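Local coordinates for protein glutathione S-transferase (Xanthomonas axonopodis pv. citri, PDB 6NV6) that is a theta class glutathione S-transferase that binds glutathione and probably conjugates its thiol to electrophilic compounds, at residues 11-15 against 54-58; 14-18 against 68-72; 111-116 against 127-131. The contacts are given in a common frame with arbitrary orientation. Residue numbers count along the deposited sequence, not the author numbering.

Contact 1: 11-15 against 54-58; sequences NSSNV and VVPTL
This is a packing contact between a loop and the N-terminal turn of a helix in the thioredoxin-fold N-terminal domain: the start of helix 13-25 meets the extended loop that runs into strand 57-60. The site corresponds to the proline loop of that fold, whose proline is usually cis in glutathione transferases. In this model the Val55-Pro56 peptide is trans, with the two CA atoms, Val55 CA and Pro56 CA, 3.8 Å apart. Build 54-56 extended, psi near 135 to 150°, and turn 13-15 into helix. Across the gap, Ser12 CA lies 6.2 Å from Val54 CA, and Val15 CA 5.1 Å from Pro56 CA.

Ser12 is the N-cap. With chi1 t (152°), its OG accepts Val15 N at 3.3 Å, nearly straight, and more weakly Asn14 N at 3.2 Å. The same hydroxyl gives a weak hydrogen bond to the loop, Ser12 OG to Val54 O, 3.3 Å. Val54 is poorly ordered, so this end is the softer one. Theta class enzymes carry their catalytic serine near the start of this helix, the region where Ser12 sits.

Pro56 points at the helix and packs against its first turn. Asn14, whose OD1 is taken by Lys17, sets its CB 3.6 Å from Pro56 CD, and the buried Val15, chi1 t, brings CG2 to 3.8 Å from Pro56 CD.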
ATOM      1  N   ASN A  11      -5.202  -9.511  -5.001  1.00 39.27           N
ATOM      2  CA  ASN A  11      -3.935  -9.236  -5.668  1.00 39.52           C
ATOM      3  C   ASN A  11      -3.834  -7.795  -6.159  1.00 40.19           C
ATOM      4  O   ASN A  11      -2.925  -7.472  -6.931  1.00 40.57           O
ATOM      5  CB  ASN A  11      -3.732 -10.212  -6.833  1.00 34.27           C
ATOM      6  CG  ASN A  11      -4.644  -9.909  -8.014  1.00 48.96           C
ATOM      7  OD1 ASN A  11      -5.734  -9.349  -7.848  1.00 49.10           O
ATOM      8  ND2 ASN A  11      -4.205 -10.279  -9.216  1.00 44.07           N
ATOM      9  N   SER A  12      -4.747  -6.928  -5.735  1.00 40.10           N
ATOM     10  CA  SER A  12      -4.663  -5.496  -5.985  1.00 34.78           C
ATOM     11  C   SER A  12      -4.051  -4.782  -4.782  1.00 38.83           C
ATOM     12  O   SER A  12      -4.359  -5.101  -3.627  1.00 34.69           O
ATOM     13  CB  SER A  12      -6.050  -4.930  -6.287  1.00 39.87           C
ATOM     14  OG  SER A  12      -6.155  -3.561  -5.913  1.00 44.27           O
ATOM     15  N   SER A  13      -3.175  -3.816  -5.066  1.00 31.08           N
ATOM     16  CA  SER A  13      -2.495  -3.081  -4.000  1.00 39.67           C
ATOM     17  C   SER A  13      -3.463  -2.197  -3.223  1.00 32.62           C
ATOM     18  O   SER A  13      -3.302  -1.995  -2.011  1.00 25.18           O
ATOM     19  CB  SER A  13      -1.353  -2.240  -4.601  1.00 38.74           C
ATOM     20  OG  SER A  13      -0.225  -3.041  -4.938  1.00 44.70           O
ATOM     21  N   ASN A  14      -4.471  -1.669  -3.912  1.00 27.57           N
ATOM     22  CA  ASN A  14      -5.480  -0.865  -3.243  1.00 30.14           C
ATOM     23  C   ASN A  14      -6.313  -1.715  -2.292  1.00 37.35           C
ATOM     24  O   ASN A  14      -6.612  -1.293  -1.168  1.00 34.72           O
ATOM     25  CB  ASN A  14      -6.361  -0.186  -4.282  1.00 27.69           C
ATOM     26  CG  ASN A  14      -5.681   1.000  -4.934  1.00 30.76           C
ATOM     27  OD1 ASN A  14      -4.767   1.589  -4.365  1.00 37.12           O
ATOM     28  ND2 ASN A  14      -6.133   1.367  -6.124  1.00 37.68           N
ATOM     29  N   VAL A  15      -6.680  -2.925  -2.720  1.00 32.86           N
ATOM     30  CA  VAL A  15      -7.426  -3.822  -1.851  1.00 28.26           C
ATOM     31  C   VAL A  15      -6.530  -4.306  -0.714  1.00 34.30           C
ATOM     32  O   VAL A  15      -6.975  -4.446   0.433  1.00 33.74           O
ATOM     33  CB  VAL A  15      -8.004  -4.983  -2.690  1.00 41.73           C
ATOM     34  CG1 VAL A  15      -8.745  -5.993  -1.816  1.00 33.98           C
ATOM     35  CG2 VAL A  15      -8.911  -4.451  -3.814  1.00 31.70           C
ATOM     36  N   VAL A  54      -7.866  -2.365  -9.882  1.00 73.31           N
ATOM     37  CA  VAL A  54      -9.121  -2.746  -9.238  1.00 79.48           C
ATOM     38  C   VAL A  54      -9.289  -1.938  -7.957  1.00 77.64           C
ATOM     39  O   VAL A  54      -8.310  -1.524  -7.326  1.00 69.61           O
ATOM     40  CB  VAL A  54      -9.188  -4.281  -9.004  1.00 85.80           C
ATOM     41  CG1 VAL A  54     -10.188  -4.661  -7.889  1.00 77.52           C
ATOM     42  CG2 VAL A  54      -9.566  -4.979 -10.302  1.00 80.01           C
ATOM     43  N   VAL A  55     -10.546  -1.692  -7.595  1.00 80.77           N
ATOM     44  CA  VAL A  55     -10.914  -0.751  -6.554  1.00 63.08           C
ATOM     45  C   VAL A  55     -11.570  -1.553  -5.411  1.00 49.80           C
ATOM     46  O   VAL A  55     -12.343  -2.465  -5.693  1.00 49.65           O
ATOM     47  CB  VAL A  55     -11.861   0.343  -7.072  1.00 65.26           C
ATOM     48  CG1 VAL A  55     -13.333  -0.124  -7.166  1.00 61.86           C
ATOM     49  CG2 VAL A  55     -11.716   1.632  -6.273  1.00 60.81           C
ATOM     50  N   PRO A  56     -11.199  -1.310  -4.163  1.00 43.42           N
ATOM     51  CA  PRO A  56     -11.967  -1.897  -3.053  1.00 46.68           C
ATOM     52  C   PRO A  56     -13.266  -1.140  -2.822  1.00 49.82           C
ATOM     53  O   PRO A  56     -13.326   0.085  -2.955  1.00 52.40           O
ATOM     54  CB  PRO A  56     -11.025  -1.758  -1.848  1.00 40.09           C
ATOM     55  CG  PRO A  56     -10.081  -0.666  -2.222  1.00 40.38           C
ATOM     56  CD  PRO A  56      -9.910  -0.761  -3.711  1.00 41.48           C
ATOM     57  N   THR A  57     -14.316  -1.882  -2.485  1.00 46.53           N
ATOM     58  CA  THR A  57     -15.534  -1.295  -1.938  1.00 43.14           C
ATOM     59  C   THR A  57     -15.632  -1.702  -0.476  1.00 40.57           C
ATOM     60  O   THR A  57     -15.653  -2.898  -0.161  1.00 42.35           O
ATOM     61  CB  THR A  57     -16.784  -1.749  -2.694  1.00 48.09           C
ATOM     62  OG1 THR A  57     -16.612  -1.552  -4.104  1.00 60.40           O
ATOM     63  CG2 THR A  57     -17.995  -0.971  -2.211  1.00 49.17           C
ATOM     64  N   LEU A  58     -15.674  -0.717   0.411  1.00 42.68           N
ATOM     65  CA  LEU A  58     -15.918  -0.955   1.824  1.00 36.99           C
ATOM     66  C   LEU A  58     -17.387  -0.713   2.121  1.00 44.98           C
ATOM     67  O   LEU A  58     -17.982   0.235   1.605  1.00 39.83           O
ATOM     68  CB  LEU A  58     -15.060  -0.050   2.704  1.00 34.06           C
ATOM     69  CG  LEU A  58     -14.983  -0.319   4.219  1.00 37.14           C
ATOM     70  CD1 LEU A  58     -16.045   0.419   4.995  1.00 44.52           C
ATOM     71  CD2 LEU A  58     -15.080  -1.788   4.553  1.00 40.13           C
TER

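Contact 2: 14-18 against 68-72; sequences NVRKA and SNAIV
Lys17 reaches along its own helix and over the first turn of helix 68-79, covering Ser68 and ending beside Asn69. The two helices lie on the same face of the sheet in the thioredoxin-fold domain; helix 13-25 is the crossover of the beta-alpha-beta unit between strands 4-7 and 29-32. Set both segments as regular helix with N-to-C directions only 4° apart and axes 8.9 Å apart at closest approach. They run level: Asn14 CA is 5.5 Å from Ser68 CA, and one turn on Ala18 CA is 5.9 Å from Val72 CA.

The polar end comes first. Lys17, chi1 m and chi2 t, places NZ 2.9 Å from Asn14 OD1 and 3.1 Å from Asn69 OD1, donating to both, so one ammonium ties the helices together. Its side chain also touches Pro164, Ser167 and Phe168 of helix 163-174, which brings the C-terminal domain onto this pair. Segment 68-72, SNAIV, is a variant of the SNAIL/TRAIL motif; in related transferases these residues, starting the domain's third helix, help hold the gamma-glutamyl end of glutathione, and Ser68 is consistent with that role. Ser68 OG lies 3.2 Å from Asn14 OD1, at an angle too poor for a hydrogen bond.

A turn further on the contact becomes apolar. Lys17 CB is 4.1 Å from Val72 CG2, and Ala18 CB packs 3.9 Å from Ile71 CG2.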
ATOM      1  N   ASN A  14      -4.471  -1.669  -3.912  1.00 27.57           N
ATOM      2  CA  ASN A  14      -5.480  -0.865  -3.243  1.00 30.14           C
ATOM      3  C   ASN A  14      -6.313  -1.715  -2.292  1.00 37.35           C
ATOM      4  O   ASN A  14      -6.612  -1.293  -1.168  1.00 34.72           O
ATOM      5  CB  ASN A  14      -6.361  -0.186  -4.282  1.00 27.69           C
ATOM      6  CG  ASN A  14      -5.681   1.000  -4.934  1.00 30.76           C
ATOM      7  OD1 ASN A  14      -4.767   1.589  -4.365  1.00 37.12           O
ATOM      8  ND2 ASN A  14      -6.133   1.367  -6.124  1.00 37.68           N
ATOM      9  N   VAL A  15      -6.680  -2.925  -2.720  1.00 32.86           N
ATOM     10  CA  VAL A  15      -7.426  -3.822  -1.851  1.00 28.26           C
ATOM     11  C   VAL A  15      -6.530  -4.306  -0.714  1.00 34.30           C
ATOM     12  O   VAL A  15      -6.975  -4.446   0.433  1.00 33.74           O
ATOM     13  CB  VAL A  15      -8.004  -4.983  -2.690  1.00 41.73           C
ATOM     14  CG1 VAL A  15      -8.745  -5.993  -1.816  1.00 33.98           C
ATOM     15  CG2 VAL A  15      -8.911  -4.451  -3.814  1.00 31.70           C
ATOM     16  N   ARG A  16      -5.242  -4.522  -1.000  1.00 28.56           N
ATOM     17  CA  ARG A  16      -4.304  -4.871   0.060  1.00 28.07           C
ATOM     18  C   ARG A  16      -4.281  -3.804   1.143  1.00 26.14           C
ATOM     19  O   ARG A  16      -4.248  -4.121   2.337  1.00 26.30           O
ATOM     20  CB  ARG A  16      -2.902  -5.053  -0.512  1.00 32.68           C
ATOM     21  CG  ARG A  16      -2.674  -6.354  -1.248  1.00 31.57           C
ATOM     22  CD  ARG A  16      -1.280  -6.365  -1.874  1.00 28.80           C
ATOM     23  NE  ARG A  16      -1.001  -7.622  -2.556  1.00 38.55           N
ATOM     24  CZ  ARG A  16      -0.745  -7.731  -3.855  1.00 37.45           C
ATOM     25  NH1 ARG A  16      -0.706  -6.646  -4.618  1.00 33.03           N
ATOM     26  NH2 ARG A  16      -0.523  -8.927  -4.380  1.00 36.94           N
ATOM     27  N   LYS A  17      -4.286  -2.531   0.735  1.00 28.95           N
ATOM     28  CA  LYS A  17      -4.342  -1.422   1.682  1.00 30.24           C
ATOM     29  C   LYS A  17      -5.479  -1.599   2.670  1.00 29.80           C
ATOM     30  O   LYS A  17      -5.316  -1.369   3.876  1.00 27.32           O
ATOM     31  CB  LYS A  17      -4.552  -0.106   0.943  1.00 27.82           C
ATOM     32  CG  LYS A  17      -3.395   0.406   0.139  1.00 29.34           C
ATOM     33  CD  LYS A  17      -3.750   1.803  -0.303  1.00 30.40           C
ATOM     34  CE  LYS A  17      -3.143   2.168  -1.625  1.00 30.03           C
ATOM     35  NZ  LYS A  17      -3.917   3.303  -2.170  1.00 29.96           N
ATOM     36  N   ALA A  18      -6.646  -1.996   2.171  1.00 29.37           N
ATOM     37  CA  ALA A  18      -7.812  -2.101   3.030  1.00 29.79           C
ATOM     38  C   ALA A  18      -7.760  -3.358   3.887  1.00 28.96           C
ATOM     39  O   ALA A  18      -8.068  -3.301   5.082  1.00 24.77           O
ATOM     40  CB  ALA A  18      -9.079  -2.073   2.176  1.00 31.63           C
ATOM     41  N   SER A  68      -9.390   3.812  -1.592  1.00 31.93           N
ATOM     42  CA  SER A  68      -8.445   3.071  -0.753  1.00 29.09           C
ATOM     43  C   SER A  68      -8.054   3.872   0.491  1.00 31.80           C
ATOM     44  O   SER A  68      -8.278   3.445   1.633  1.00 29.65           O
ATOM     45  CB  SER A  68      -7.191   2.757  -1.562  1.00 23.51           C
ATOM     46  OG  SER A  68      -7.531   2.377  -2.892  1.00 34.87           O
ATOM     47  N   ASN A  69      -7.476   5.061   0.280  1.00 30.38           N
ATOM     48  CA  ASN A  69      -6.896   5.793   1.399  1.00 36.48           C
ATOM     49  C   ASN A  69      -7.968   6.348   2.330  1.00 32.35           C
ATOM     50  O   ASN A  69      -7.736   6.441   3.540  1.00 34.93           O
ATOM     51  CB  ASN A  69      -5.981   6.909   0.883  1.00 37.37           C
ATOM     52  CG  ASN A  69      -4.782   6.383   0.110  1.00 25.41           C
ATOM     53  OD1 ASN A  69      -4.459   5.194   0.164  1.00 28.43           O
ATOM     54  ND2 ASN A  69      -4.127   7.267  -0.625  1.00 19.45           N
ATOM     55  N   ALA A  70      -9.138   6.712   1.797  1.00 32.05           N
ATOM     56  CA  ALA A  70     -10.263   7.042   2.662  1.00 34.01           C
ATOM     57  C   ALA A  70     -10.689   5.831   3.488  1.00 33.76           C
ATOM     58  O   ALA A  70     -10.973   5.956   4.687  1.00 33.72           O
ATOM     59  CB  ALA A  70     -11.429   7.573   1.827  1.00 28.02           C
ATOM     60  N   ILE A  71     -10.755   4.655   2.857  1.00 25.53           N
ATOM     61  CA  ILE A  71     -11.068   3.431   3.584  1.00 31.26           C
ATOM     62  C   ILE A  71     -10.070   3.224   4.715  1.00 35.21           C
ATOM     63  O   ILE A  71     -10.440   2.838   5.832  1.00 37.06           O
ATOM     64  CB  ILE A  71     -11.094   2.225   2.624  1.00 32.13           C
ATOM     65  CG1 ILE A  71     -12.242   2.365   1.620  1.00 34.28           C
ATOM     66  CG2 ILE A  71     -11.246   0.921   3.393  1.00 27.50           C
ATOM     67  CD1 ILE A  71     -12.133   1.437   0.440  1.00 34.33           C
ATOM     68  N   VAL A  72      -8.791   3.495   4.455  1.00 29.52           N
ATOM     69  CA  VAL A  72      -7.779   3.282   5.486  1.00 31.21           C
ATOM     70  C   VAL A  72      -8.000   4.256   6.628  1.00 28.96           C
ATOM     71  O   VAL A  72      -8.148   3.860   7.791  1.00 29.60           O
ATOM     72  CB  VAL A  72      -6.361   3.423   4.897  1.00 35.23           C
ATOM     73  CG1 VAL A  72      -5.309   3.524   6.011  1.00 25.51           C
ATOM     74  CG2 VAL A  72      -6.043   2.263   3.942  1.00 26.71           C
TER

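Contact 3: 111-116 against 127-131; sequences DLFWGV and ARIAA
Ile129 does most of the work here, presenting an m,t side chain (chi1 -76°, chi2 161°) to segment 111-116. Its CD1 comes to 3.4 Å from Gly115 O, and its CG2 packs 3.8 Å from Leu112 CD1 and 4.0 Å from Val116 CG2. Leu112 takes t,p (176°, 68°) and Val116 t. Because Gly115 has no CB, which would fall 2.4 Å from Ile129 CG1, Ile129 can lie directly against the backbone.

These are the consecutive helices 88-118 and 126-146 of the all-helical C-terminal domain of a glutathione transferase. The short segments cross obliquely, in a roughly antiparallel sense, at -135° with axes 8.9 Å apart, and Leu112 CA lies 5.3 Å from Ile129 CA. Segment 111-116 widens into a pi-type turn at 114-116, near the end of its long helix. Deeper along helix 126-146, Leu112 also meets Ala132, Leu133 and Ser136.

Toward the solvent, Asp111 has an off-rotamer chi1 of -143° and Arg128 extends through t,t before bending at chi3 97°. Asp111 OD2 sits over one face of the guanidinium, 3.6 Å from Arg128 NH2, a long salt bridge by charge alone, with no N-H aimed at the oxygen.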
ATOM      1  N   ASP A 111       2.034   0.933 -14.110  1.00 41.72           N
ATOM      2  CA  ASP A 111       2.483   0.741 -15.484  1.00 43.82           C
ATOM      3  C   ASP A 111       3.666  -0.214 -15.539  1.00 48.20           C
ATOM      4  O   ASP A 111       3.670  -1.169 -16.327  1.00 51.11           O
ATOM      5  CB  ASP A 111       2.845   2.091 -16.100  1.00 51.32           C
ATOM      6  CG  ASP A 111       2.472   2.182 -17.557  1.00 60.95           C
ATOM      7  OD1 ASP A 111       1.295   1.907 -17.881  1.00 57.84           O
ATOM      8  OD2 ASP A 111       3.357   2.541 -18.371  1.00 70.11           O
ATOM      9  N   LEU A 112       4.684   0.032 -14.706  1.00 49.96           N
ATOM     10  CA  LEU A 112       5.800  -0.900 -14.599  1.00 43.32           C
ATOM     11  C   LEU A 112       5.295  -2.299 -14.303  1.00 37.02           C
ATOM     12  O   LEU A 112       5.659  -3.265 -14.977  1.00 39.94           O
ATOM     13  CB  LEU A 112       6.774  -0.455 -13.504  1.00 41.08           C
ATOM     14  CG  LEU A 112       7.919  -1.454 -13.289  1.00 46.81           C
ATOM     15  CD1 LEU A 112       8.844  -1.482 -14.494  1.00 42.78           C
ATOM     16  CD2 LEU A 112       8.689  -1.144 -12.029  1.00 36.91           C
ATOM     17  N   PHE A 113       4.428  -2.417 -13.305  1.00 42.85           N
ATOM     18  CA  PHE A 113       3.984  -3.738 -12.890  1.00 50.31           C
ATOM     19  C   PHE A 113       3.189  -4.444 -13.980  1.00 44.69           C
ATOM     20  O   PHE A 113       3.243  -5.673 -14.076  1.00 42.60           O
ATOM     21  CB  PHE A 113       3.157  -3.637 -11.612  1.00 37.42           C
ATOM     22  CG  PHE A 113       2.712  -4.959 -11.091  1.00 35.22           C
ATOM     23  CD1 PHE A 113       1.512  -5.518 -11.513  1.00 38.81           C
ATOM     24  CD2 PHE A 113       3.513  -5.677 -10.216  1.00 41.89           C
ATOM     25  CE1 PHE A 113       1.097  -6.768 -11.054  1.00 38.98           C
ATOM     26  CE2 PHE A 113       3.103  -6.935  -9.737  1.00 41.38           C
ATOM     27  CZ  PHE A 113       1.893  -7.476 -10.160  1.00 42.46           C
ATOM     28  N   TRP A 114       2.445  -3.705 -14.804  1.00 48.30           N
ATOM     29  CA  TRP A 114       1.663  -4.373 -15.840  1.00 58.28           C
ATOM     30  C   TRP A 114       2.575  -4.969 -16.904  1.00 57.33           C
ATOM     31  O   TRP A 114       2.470  -6.158 -17.230  1.00 54.70           O
ATOM     32  CB  TRP A 114       0.646  -3.407 -16.456  1.00 58.85           C
ATOM     33  CG  TRP A 114      -0.753  -3.634 -15.913  1.00 72.13           C
ATOM     34  CD1 TRP A 114      -1.329  -3.014 -14.831  1.00 63.62           C
ATOM     35  CD2 TRP A 114      -1.737  -4.564 -16.408  1.00 78.76           C
ATOM     36  NE1 TRP A 114      -2.606  -3.495 -14.629  1.00 65.34           N
ATOM     37  CE2 TRP A 114      -2.882  -4.444 -15.581  1.00 72.30           C
ATOM     38  CE3 TRP A 114      -1.766  -5.478 -17.473  1.00 70.29           C
ATOM     39  CZ2 TRP A 114      -4.042  -5.206 -15.789  1.00 65.05           C
ATOM     40  CZ3 TRP A 114      -2.922  -6.239 -17.673  1.00 68.10           C
ATOM     41  CH2 TRP A 114      -4.040  -6.094 -16.837  1.00 64.33           C
ATOM     42  N   GLY A 115       3.491  -4.164 -17.437  1.00 49.69           N
ATOM     43  CA  GLY A 115       4.431  -4.633 -18.434  1.00 58.11           C
ATOM     44  C   GLY A 115       5.259  -5.859 -18.080  1.00 65.79           C
ATOM     45  O   GLY A 115       5.788  -6.526 -18.971  1.00 66.40           O
ATOM     46  N   VAL A 116       5.389  -6.178 -16.797  1.00 57.11           N
ATOM     47  CA  VAL A 116       6.356  -7.160 -16.335  1.00 46.32           C
ATOM     48  C   VAL A 116       5.677  -8.422 -15.830  1.00 46.68           C
ATOM     49  O   VAL A 116       6.151  -9.529 -16.082  1.00 57.88           O
ATOM     50  CB  VAL A 116       7.263  -6.545 -15.249  1.00 44.33           C
ATOM     51  CG1 VAL A 116       8.230  -7.578 -14.682  1.00 43.43           C
ATOM     52  CG2 VAL A 116       8.009  -5.352 -15.812  1.00 43.72           C
ATOM     53  N   ALA A 127      10.948   0.120 -23.929  1.00 72.72           N
ATOM     54  CA  ALA A 127      11.375   1.482 -23.631  1.00 71.72           C
ATOM     55  C   ALA A 127      10.500   2.109 -22.556  1.00 68.89           C
ATOM     56  O   ALA A 127      10.994   2.818 -21.673  1.00 67.87           O
ATOM     57  CB  ALA A 127      11.350   2.326 -24.901  1.00 71.80           C
ATOM     58  N   ARG A 128       9.197   1.826 -22.603  1.00 71.73           N
ATOM     59  CA  ARG A 128       8.256   2.375 -21.634  1.00 67.16           C
ATOM     60  C   ARG A 128       8.428   1.731 -20.261  1.00 60.74           C
ATOM     61  O   ARG A 128       8.527   2.432 -19.245  1.00 58.46           O
ATOM     62  CB  ARG A 128       6.833   2.190 -22.153  1.00 68.90           C
ATOM     63  CG  ARG A 128       5.778   2.862 -21.319  1.00 72.48           C
ATOM     64  CD  ARG A 128       4.545   3.132 -22.140  1.00 78.32           C
ATOM     65  NE  ARG A 128       3.535   2.098 -21.973  1.00 83.85           N
ATOM     66  CZ  ARG A 128       2.263   2.347 -21.689  1.00 83.65           C
ATOM     67  NH1 ARG A 128       1.379   1.359 -21.685  1.00 84.35           N
ATOM     68  NH2 ARG A 128       1.862   3.598 -21.497  1.00 81.16           N
ATOM     69  N   ILE A 129       8.440   0.395 -20.210  1.00 60.20           N
ATOM     70  CA  ILE A 129       8.755  -0.315 -18.967  1.00 56.17           C
ATOM     71  C   ILE A 129      10.046   0.233 -18.372  1.00 57.60           C
ATOM     72  O   ILE A 129      10.084   0.707 -17.230  1.00 56.55           O
ATOM     73  CB  ILE A 129       8.857  -1.829 -19.221  1.00 51.89           C
ATOM     74  CG1 ILE A 129       7.472  -2.444 -19.376  1.00 57.58           C
ATOM     75  CG2 ILE A 129       9.604  -2.523 -18.104  1.00 51.96           C
ATOM     76  CD1 ILE A 129       7.500  -3.790 -20.069  1.00 62.64           C
ATOM     77  N   ALA A 130      11.119   0.191 -19.161  1.00 62.89           N
ATOM     78  CA  ALA A 130      12.412   0.757 -18.806  1.00 54.14           C
ATOM     79  C   ALA A 130      12.285   2.147 -18.196  1.00 53.51           C
ATOM     80  O   ALA A 130      12.999   2.478 -17.242  1.00 56.35           O
ATOM     81  CB  ALA A 130      13.310   0.814 -20.041  1.00 55.23           C
ATOM     82  N   ALA A 131      11.380   2.967 -18.739  1.00 52.49           N
ATOM     83  CA  ALA A 131      11.199   4.316 -18.218  1.00 55.60           C
ATOM     84  C   ALA A 131      10.380   4.296 -16.937  1.00 52.21           C
ATOM     85  O   ALA A 131      10.679   5.031 -15.988  1.00 43.32           O
ATOM     86  CB  ALA A 131      10.540   5.208 -19.268  1.00 46.90           C
TER

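Contacts 1 and 2 make one continuous patch, their centres 7 Å apart: both draw on helix 13-25 and share Asn14 and Val15, while Pro56 CD lies 4.0 Å from Ser68 OG and Leu58 CB 3.9 Å from Ile71 CG1. Helix start, proline loop and Ser68 thus converge where the family binds glutathione, so this is probably the edge of the glutathione site. Contact 3 stands apart in the helical domain, its centre 21 Å from contact 1 and 24 Å from contact 2, with nearest atoms about 6 Å away in each case. The C-terminal tail spans that gap: Leu206 touches both Arg16 of contact 2 and Phe113 of contact 3.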